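Local coordinates for protein class D beta-lactamase (Fusobacterium nucleatum subsp. polymorphum, PDB 4IED) that probably hydrolyses the amide bond of beta-lactam antibiotics to give substituted beta-amino acids, as a class D (OXA-type) serine beta-lactamase, at residues 62-67 against 177-182; 158-163 against 167-172. All coordinates share one frame; numbering follows the deposited sequence.

Interaction 1 (62-67 against 177-182); sequences FNTLIG and EQVKDI
Thr64 turns its methyl CG2 anti to the backbone N, and Ile182 places CG1 between its own backbone N and carbonyl carbon (chi1 70°) with the chain extended beyond it; together these torsions bring the two methyl ends tip to tip, Thr64 CG2 lying 3.7 Å from Ile182 CD1. Val179 adds the second apolar surface. Its CG1 takes the position anti to the backbone N (chi1 174°), which leaves CG2 beside that nitrogen and facing helix 62-69. There CG2 lies 3.9 Å from Thr64 CG2, the two side chains passing alongside each other and pointing opposite ways, and 4.1 Å from Leu65 CB. The same methyl also comes 4.0 Å from the backbone N of Leu65, so part of its contact is with the helix backbone.

The short helical segments run roughly antiparallel, at 146° between their N-to-C directions, and their axes approach to 9.7 Å. This is helix-helix packing in the helical part of the penicillin-binding transpeptidase fold, joining the helix that follows the carboxylated lysine at position 60 to helix 173-182. Ile103 of helix 99-105 touches both Thr64 and Ile182, covering their meeting point from a third helix.

Thr64 is amphipathic here: its methyl serves the interface, while OG1 hydrogen-bonds to Tyr111 OH and to the backbone O of the carboxylated lysine. All four touching residues are buried. With no hydrogen bond across, cohesion between the segments rests on van der Waals contact, chiefly of methyl groups and partly against the backbone at Leu65, and the one hydroxyl involved is satisfied elsewhere.

Interaction 2 (158-163 against 167-172); sequences VKLLNL and SKLPFK
Leu163 and Leu169 form the close apolar part of this contact: CD2 of Leu169 lies 3.7 Å from Leu163 CB and 3.9 Å from Leu163 CD1, with the two side chains crossing at about a right angle. In Leu169, CG stands opposite the carbonyl carbon (chi1 -64°), and this carries the end of the side chain over to the helix. Deeper in, the same Leu169 methyl meets CD2 of Leu160 at 4.1 Å. The backbone supplies the polar link. Lys168 N donates to Leu163 O at 2.8 Å in a nearly straight bond (N-H...O 169°). This is the longer-range bond of a Schellman motif that terminates helix 154-165; Ser167, with positive phi (54°), is its C-prime residue and completes the motif through its N and Leu164 O. The chain then leaves the helix end and makes an inverse gamma turn centred on Pro170, closed by a weak bond from Phe171 N to Leu169 O. Toward solvent the packing is sparser. Lys168 lays only the root of its side chain against the helix, CB standing 3.9 Å from Leu163 CD2; beyond CB the exposed chain turns from the helix, and Leu163 itself is partly exposed.

Interactions 1 and 2 have centres 11 Å apart and share a boundary formed by helix 62-69. Phe62 makes no contact with 177-182, but its ring reaches interaction 2, with CZ 3.8 Å from Leu160 CB and CE1 4.0 Å from Leu169 CD1. One turn later, Leu65 CG packs 3.8 Å from Phe171 CD2. The chain leaving interaction 2 leads directly into helix 173-182 of interaction 1. Through Thr64, interaction 1 is tied to the carboxylated lysine at position 60, which in class D enzymes is thought to act as general base. The nearest bound magnesium ions are about 13 Å from the Thr64 side chain and about 7 Å from that of Ser167.

Interaction 1 (62-67 against 177-182)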
ATOM      1  N   PHE A  62       4.640   0.661   4.974  1.00  4.71           N
ATOM      2  CA  PHE A  62       5.096   1.460   6.047  1.00  4.88           C
ATOM      3  C   PHE A  62       5.483   0.747   7.301  1.00  5.01           C
ATOM      4  O   PHE A  62       6.336   1.209   8.062  1.00  5.20           O
ATOM      5  CB  PHE A  62       4.107   2.629   6.237  1.00  4.93           C
ATOM      6  CG  PHE A  62       4.055   3.465   5.017  1.00  4.89           C
ATOM      7  CD1 PHE A  62       5.067   4.386   4.750  1.00  5.04           C
ATOM      8  CD2 PHE A  62       3.075   3.348   4.043  1.00  4.77           C
ATOM      9  CE1 PHE A  62       5.104   5.080   3.579  1.00  5.05           C
ATOM     10  CE2 PHE A  62       3.096   4.084   2.906  1.00  4.78           C
ATOM     11  CZ  PHE A  62       4.091   4.960   2.658  1.00  4.93           C
ATOM     12  N   ASN A  63       4.824  -0.390   7.631  1.00  4.97           N
ATOM     13  CA  ASN A  63       5.261  -1.247   8.682  1.00  5.14           C
ATOM     14  C   ASN A  63       6.744  -1.649   8.403  1.00  5.20           C
ATOM     15  O   ASN A  63       7.585  -1.601   9.346  1.00  5.42           O
ATOM     16  CB  ASN A  63       4.286  -2.447   8.783  1.00  5.12           C
ATOM     17  CG  ASN A  63       4.374  -3.203  10.098  1.00  5.37           C
ATOM     18  OD1 ASN A  63       5.129  -2.919  11.005  1.00  5.56           O
ATOM     19  ND2 ASN A  63       3.526  -4.263  10.227  1.00  5.43           N
ATOM     20  N   THR A  64       7.050  -2.003   7.165  1.00  5.07           N
ATOM     21  CA  THR A  64       8.444  -2.371   6.846  1.00  5.18           C
ATOM     22  C   THR A  64       9.408  -1.196   7.124  1.00  5.34           C
ATOM     23  O   THR A  64      10.451  -1.381   7.772  1.00  5.57           O
ATOM     24  CB  THR A  64       8.604  -2.679   5.355  1.00  5.07           C
ATOM     25  OG1 THR A  64       7.649  -3.734   4.962  1.00  4.97           O
ATOM     26  CG2 THR A  64      10.020  -3.167   5.044  1.00  5.25           C
ATOM     27  N   LEU A  65       8.982   0.031   6.737  1.00  5.26           N
ATOM     28  CA  LEU A  65       9.884   1.205   6.924  1.00  5.48           C
ATOM     29  C   LEU A  65      10.135   1.459   8.371  1.00  5.72           C
ATOM     30  O   LEU A  65      11.275   1.678   8.802  1.00  5.99           O
ATOM     31  CB  LEU A  65       9.247   2.381   6.248  1.00  5.40           C
ATOM     32  CG  LEU A  65       9.993   3.653   6.214  1.00  5.65           C
ATOM     33  CD1 LEU A  65      11.369   3.570   5.524  1.00  5.82           C
ATOM     34  CD2 LEU A  65       9.213   4.818   5.679  1.00  5.63           C
ATOM     35  N   ILE A  66       9.098   1.394   9.213  1.00  5.68           N
ATOM     36  CA  ILE A  66       9.285   1.589  10.623  1.00  5.96           C
ATOM     37  C   ILE A  66      10.107   0.484  11.248  1.00  6.13           C
ATOM     38  O   ILE A  66      10.953   0.706  12.132  1.00  6.45           O
ATOM     39  CB  ILE A  66       7.925   1.666  11.349  1.00  5.93           C
ATOM     40  CG1 ILE A  66       7.134   2.896  10.840  1.00  5.86           C
ATOM     41  CG2 ILE A  66       8.053   1.724  12.822  1.00  6.26           C
ATOM     42  CD1 ILE A  66       5.635   2.863  11.143  1.00  5.79           C
ATOM     43  N   GLY A  67       9.942  -0.758  10.825  1.00  5.97           N
ATOM     44  CA  GLY A  67      10.791  -1.839  11.310  1.00  6.18           C
ATOM     45  C   GLY A  67      12.261  -1.688  10.999  1.00  6.38           C
ATOM     46  O   GLY A  67      13.083  -1.934  11.840  1.00  6.70           O
ATOM     47  N   GLU A 177      15.081   3.218   0.461  1.00  7.44           N
ATOM     48  CA  GLU A 177      15.527   2.494  -0.773  1.00  8.69           C
ATOM     49  C   GLU A 177      15.066   0.999  -0.752  1.00  7.51           C
ATOM     50  O   GLU A 177      14.655   0.443  -1.743  1.00  7.95           O
ATOM     51  CB  GLU A 177      17.059   2.584  -0.962  1.00 11.59           C
ATOM     52  CG  GLU A 177      17.521   2.308  -2.384  1.00 14.91           C
ATOM     53  CD  GLU A 177      16.875   3.379  -3.357  1.00 16.88           C
ATOM     54  OE1 GLU A 177      16.691   4.586  -2.970  1.00 20.05           O
ATOM     55  OE2 GLU A 177      16.731   3.028  -4.500  1.00 23.41           O
ATOM     56  N   GLN A 178      15.237   0.373   0.399  1.00  6.88           N
ATOM     57  CA  GLN A 178      14.847  -0.988   0.600  1.00  6.39           C
ATOM     58  C   GLN A 178      13.376  -1.177   0.388  1.00  5.64           C
ATOM     59  O   GLN A 178      12.925  -2.113  -0.315  1.00  5.97           O
ATOM     60  CB  GLN A 178      15.257  -1.481   1.958  1.00  6.28           C
ATOM     61  CG  GLN A 178      16.703  -1.810   2.117  1.00  7.72           C
ATOM     62  CD  GLN A 178      16.971  -2.193   3.506  1.00  8.03           C
ATOM     63  OE1 GLN A 178      16.638  -3.270   3.993  1.00  7.80           O
ATOM     64  NE2 GLN A 178      17.500  -1.253   4.242  1.00  8.89           N
ATOM     65  N   VAL A 179      12.586  -0.231   0.897  1.00  6.03           N
ATOM     66  CA  VAL A 179      11.155  -0.371   0.709  1.00  5.68           C
ATOM     67  C   VAL A 179      10.757  -0.174  -0.768  1.00  5.54           C
ATOM     68  O   VAL A 179       9.865  -0.856  -1.308  1.00  5.34           O
ATOM     69  CB  VAL A 179      10.381   0.608   1.661  1.00  5.58           C
ATOM     70  CG1 VAL A 179       8.857   0.566   1.341  1.00  5.27           C
ATOM     71  CG2 VAL A 179      10.627   0.208   3.108  1.00  5.75           C
ATOM     72  N   LYS A 180      11.427   0.731  -1.460  1.00  5.69           N
ATOM     73  CA  LYS A 180      11.240   0.835  -2.895  1.00  5.66           C
ATOM     74  C   LYS A 180      11.633  -0.466  -3.585  1.00  5.75           C
ATOM     75  O   LYS A 180      10.863  -0.956  -4.440  1.00  5.61           O
ATOM     76  CB  LYS A 180      12.133   1.958  -3.466  1.00  6.01           C
ATOM     77  CG  LYS A 180      11.778   3.370  -2.925  1.00  6.36           C
ATOM     78  CD  LYS A 180      12.628   4.431  -3.649  1.00  7.05           C
ATOM     79  CE  LYS A 180      12.127   4.612  -5.092  1.00  7.48           C
ATOM     80  NZ  LYS A 180      12.939   5.618  -5.836  1.00  8.17           N
ATOM     81  N   ASP A 181      12.754  -1.063  -3.237  1.00  6.02           N
ATOM     82  CA  ASP A 181      13.198  -2.231  -3.949  1.00  6.18           C
ATOM     83  C   ASP A 181      12.229  -3.420  -3.781  1.00  5.98           C
ATOM     84  O   ASP A 181      11.942  -4.151  -4.718  1.00  6.00           O
ATOM     85  CB  ASP A 181      14.555  -2.620  -3.469  1.00  6.57           C
ATOM     86  CG  ASP A 181      15.272  -3.545  -4.438  1.00  6.93           C
ATOM     87  OD1 ASP A 181      15.691  -3.073  -5.540  1.00  7.76           O
ATOM     88  OD2 ASP A 181      15.501  -4.740  -4.100  1.00  7.32           O
ATOM     89  N   ILE A 182      11.732  -3.641  -2.576  1.00  5.84           N
ATOM     90  CA  ILE A 182      10.829  -4.793  -2.313  1.00  5.72           C
ATOM     91  C   ILE A 182       9.459  -4.681  -2.916  1.00  5.44           C
ATOM     92  O   ILE A 182       8.787  -5.706  -3.051  1.00  5.42           O
ATOM     93  CB  ILE A 182      10.713  -5.095  -0.811  1.00  5.73           C
ATOM     94  CG1 ILE A 182       9.936  -4.031  -0.042  1.00  5.51           C
ATOM     95  CG2 ILE A 182      12.145  -5.341  -0.228  1.00  6.10           C
ATOM     96  CD1 ILE A 182       9.867  -4.156   1.445  1.00  5.58           C
TER

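Interaction 2 (158-163 against 167-172)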
ATOM      1  N   VAL A 158      -1.431   8.647  -1.378  1.00  5.36           N
ATOM      2  CA  VAL A 158      -0.714   9.240  -2.510  1.00  5.64           C
ATOM      3  C   VAL A 158       0.325  10.216  -2.014  1.00  5.81           C
ATOM      4  O   VAL A 158       1.439  10.261  -2.542  1.00  5.85           O
ATOM      5  CB  VAL A 158      -1.733   9.854  -3.490  1.00  6.00           C
ATOM      6  CG1 VAL A 158      -0.973  10.716  -4.529  1.00  6.38           C
ATOM      7  CG2 VAL A 158      -2.505   8.765  -4.184  1.00  6.05           C
ATOM      8  N   LYS A 159      -0.028  11.053  -1.035  1.00  6.23           N
ATOM      9  CA  LYS A 159       0.952  12.024  -0.511  1.00  7.09           C
ATOM     10  C   LYS A 159       2.167  11.329   0.062  1.00  6.33           C
ATOM     11  O   LYS A 159       3.328  11.694  -0.221  1.00  6.48           O
ATOM     12  CB  LYS A 159       0.279  12.977   0.477  1.00  8.53           C
ATOM     13  CG  LYS A 159      -0.714  13.957  -0.150  1.00 12.29           C
ATOM     14  CD  LYS A 159      -1.305  15.031   0.740  1.00 16.17           C
ATOM     15  CE  LYS A 159      -2.427  15.836   0.007  1.00 22.58           C
ATOM     16  NZ  LYS A 159      -3.273  16.707   0.940  1.00 25.52           N
ATOM     17  N   LEU A 160       1.950  10.257   0.824  1.00  5.70           N
ATOM     18  CA  LEU A 160       3.024   9.509   1.399  1.00  5.72           C
ATOM     19  C   LEU A 160       3.898   8.828   0.349  1.00  5.34           C
ATOM     20  O   LEU A 160       5.145   8.775   0.432  1.00  5.44           O
ATOM     21  CB  LEU A 160       2.574   8.462   2.383  1.00  5.72           C
ATOM     22  CG  LEU A 160       2.173   8.897   3.758  1.00  6.44           C
ATOM     23  CD1 LEU A 160       1.396   7.768   4.447  1.00  6.82           C
ATOM     24  CD2 LEU A 160       3.349   9.350   4.555  1.00  6.80           C
ATOM     25  N   LEU A 161       3.256   8.295  -0.676  1.00  5.28           N
ATOM     26  CA  LEU A 161       3.956   7.505  -1.704  1.00  5.36           C
ATOM     27  C   LEU A 161       4.764   8.449  -2.596  1.00  5.73           C
ATOM     28  O   LEU A 161       5.844   8.089  -3.022  1.00  5.88           O
ATOM     29  CB  LEU A 161       2.946   6.698  -2.505  1.00  5.31           C
ATOM     30  CG  LEU A 161       2.402   5.544  -1.703  1.00  5.01           C
ATOM     31  CD1 LEU A 161       1.109   5.009  -2.343  1.00  5.04           C
ATOM     32  CD2 LEU A 161       3.364   4.353  -1.461  1.00  4.94           C
ATOM     33  N   ASN A 162       4.232   9.629  -2.881  1.00  5.95           N
ATOM     34  CA  ASN A 162       4.999  10.640  -3.610  1.00  6.39           C
ATOM     35  C   ASN A 162       6.317  10.940  -2.893  1.00  6.50           C
ATOM     36  O   ASN A 162       7.404  11.024  -3.493  1.00  6.80           O
ATOM     37  CB  ASN A 162       4.171  11.894  -3.827  1.00  6.66           C
ATOM     38  CG  ASN A 162       5.032  12.979  -4.484  1.00  7.26           C
ATOM     39  OD1 ASN A 162       5.544  12.823  -5.569  1.00  8.18           O
ATOM     40  ND2 ASN A 162       5.166  14.002  -3.801  1.00  7.53           N
ATOM     41  N   LEU A 163       6.248  11.085  -1.604  1.00  6.31           N
ATOM     42  CA  LEU A 163       7.470  11.326  -0.791  1.00  6.46           C
ATOM     43  C   LEU A 163       8.416  10.080  -0.739  1.00  6.34           C
ATOM     44  O   LEU A 163       9.641  10.191  -0.900  1.00  6.65           O
ATOM     45  CB  LEU A 163       7.121  11.807   0.602  1.00  6.40           C
ATOM     46  CG  LEU A 163       6.409  13.139   0.652  1.00  6.77           C
ATOM     47  CD1 LEU A 163       5.821  13.362   2.074  1.00  6.77           C
ATOM     48  CD2 LEU A 163       7.274  14.254   0.170  1.00  7.47           C
ATOM     49  N   SER A 167      12.496   9.325  -1.748  1.00  9.02           N
ATOM     50  CA  SER A 167      13.287   9.212  -0.500  1.00  9.52           C
ATOM     51  C   SER A 167      13.208  10.512   0.285  1.00  9.43           C
ATOM     52  O   SER A 167      14.156  10.909   0.955  1.00  9.87           O
ATOM     53  CB  SER A 167      14.731   8.769  -0.766  1.00 10.44           C
ATOM     54  OG  SER A 167      14.673   7.415  -1.289  1.00 12.19           O
ATOM     55  N   LYS A 168      12.031  11.112   0.343  1.00  9.24           N
ATOM     56  CA  LYS A 168      11.831  12.399   1.042  1.00  9.69           C
ATOM     57  C   LYS A 168      11.120  12.298   2.371  1.00  9.25           C
ATOM     58  O   LYS A 168      10.843  13.303   3.027  1.00 10.22           O
ATOM     59  CB  LYS A 168      11.065  13.401   0.130  1.00 10.43           C
ATOM     60  CG  LYS A 168      11.964  14.001  -0.939  1.00 12.34           C
ATOM     61  CD  LYS A 168      11.131  14.916  -1.792  1.00 14.47           C
ATOM     62  CE  LYS A 168      12.043  15.540  -2.840  1.00 17.43           C
ATOM     63  NZ  LYS A 168      13.038  16.515  -2.394  1.00 20.98           N
ATOM     64  N   LEU A 169      10.887  11.107   2.829  1.00  8.44           N
ATOM     65  CA  LEU A 169      10.308  10.922   4.159  1.00  8.38           C
ATOM     66  C   LEU A 169      11.427  11.063   5.214  1.00  8.83           C
ATOM     67  O   LEU A 169      12.596  10.900   4.896  1.00  8.87           O
ATOM     68  CB  LEU A 169       9.588   9.572   4.290  1.00  8.02           C
ATOM     69  CG  LEU A 169       8.393   9.373   3.407  1.00  7.70           C
ATOM     70  CD1 LEU A 169       7.913   7.919   3.421  1.00  7.38           C
ATOM     71  CD2 LEU A 169       7.249  10.281   3.921  1.00  7.87           C
ATOM     72  N   PRO A 170      11.032  11.310   6.467  1.00  8.87           N
ATOM     73  CA  PRO A 170      12.073  11.512   7.513  1.00  9.53           C
ATOM     74  C   PRO A 170      12.628  10.246   8.128  1.00  9.40           C
ATOM     75  O   PRO A 170      12.477   9.972   9.346  1.00 10.38           O
ATOM     76  CB  PRO A 170      11.290  12.332   8.578  1.00  9.76           C
ATOM     77  CG  PRO A 170       9.901  11.874   8.479  1.00  9.54           C
ATOM     78  CD  PRO A 170       9.658  11.621   6.981  1.00  9.30           C
ATOM     79  N   PHE A 171      13.210   9.421   7.288  1.00  8.69           N
ATOM     80  CA  PHE A 171      13.683   8.027   7.571  1.00  8.37           C
ATOM     81  C   PHE A 171      15.018   7.914   6.829  1.00  8.66           C
ATOM     82  O   PHE A 171      15.292   8.645   5.850  1.00  8.93           O
ATOM     83  CB  PHE A 171      12.727   6.986   7.083  1.00  7.75           C
ATOM     84  CG  PHE A 171      11.486   6.899   7.926  1.00  7.32           C
ATOM     85  CD1 PHE A 171      10.416   7.804   7.799  1.00  7.35           C
ATOM     86  CD2 PHE A 171      11.348   5.910   8.912  1.00  7.60           C
ATOM     87  CE1 PHE A 171       9.328   7.741   8.650  1.00  7.25           C
ATOM     88  CE2 PHE A 171      10.252   5.855   9.725  1.00  7.35           C
ATOM     89  CZ  PHE A 171       9.222   6.810   9.596  1.00  7.21           C
ATOM     90  N   LYS A 172      15.838   6.982   7.253  1.00  8.85           N
ATOM     91  CA  LYS A 172      17.131   6.797   6.614  0.50  9.73           C
ATOM     92  C   LYS A 172      16.966   6.543   5.131  1.00  9.09           C
ATOM     93  O   LYS A 172      16.103   5.761   4.683  1.00  8.14           O
ATOM     94  CB  LYS A 172      17.979   5.655   7.203  0.50 10.96           C
ATOM     95  CG  LYS A 172      19.458   5.964   7.145  0.50 12.77           C
ATOM     96  CD  LYS A 172      20.310   4.912   7.897  0.50 13.88           C
ATOM     97  CE  LYS A 172      19.854   4.821   9.354  0.50 14.46           C
ATOM     98  NZ  LYS A 172      20.419   5.901  10.191  0.50 15.99           N
TER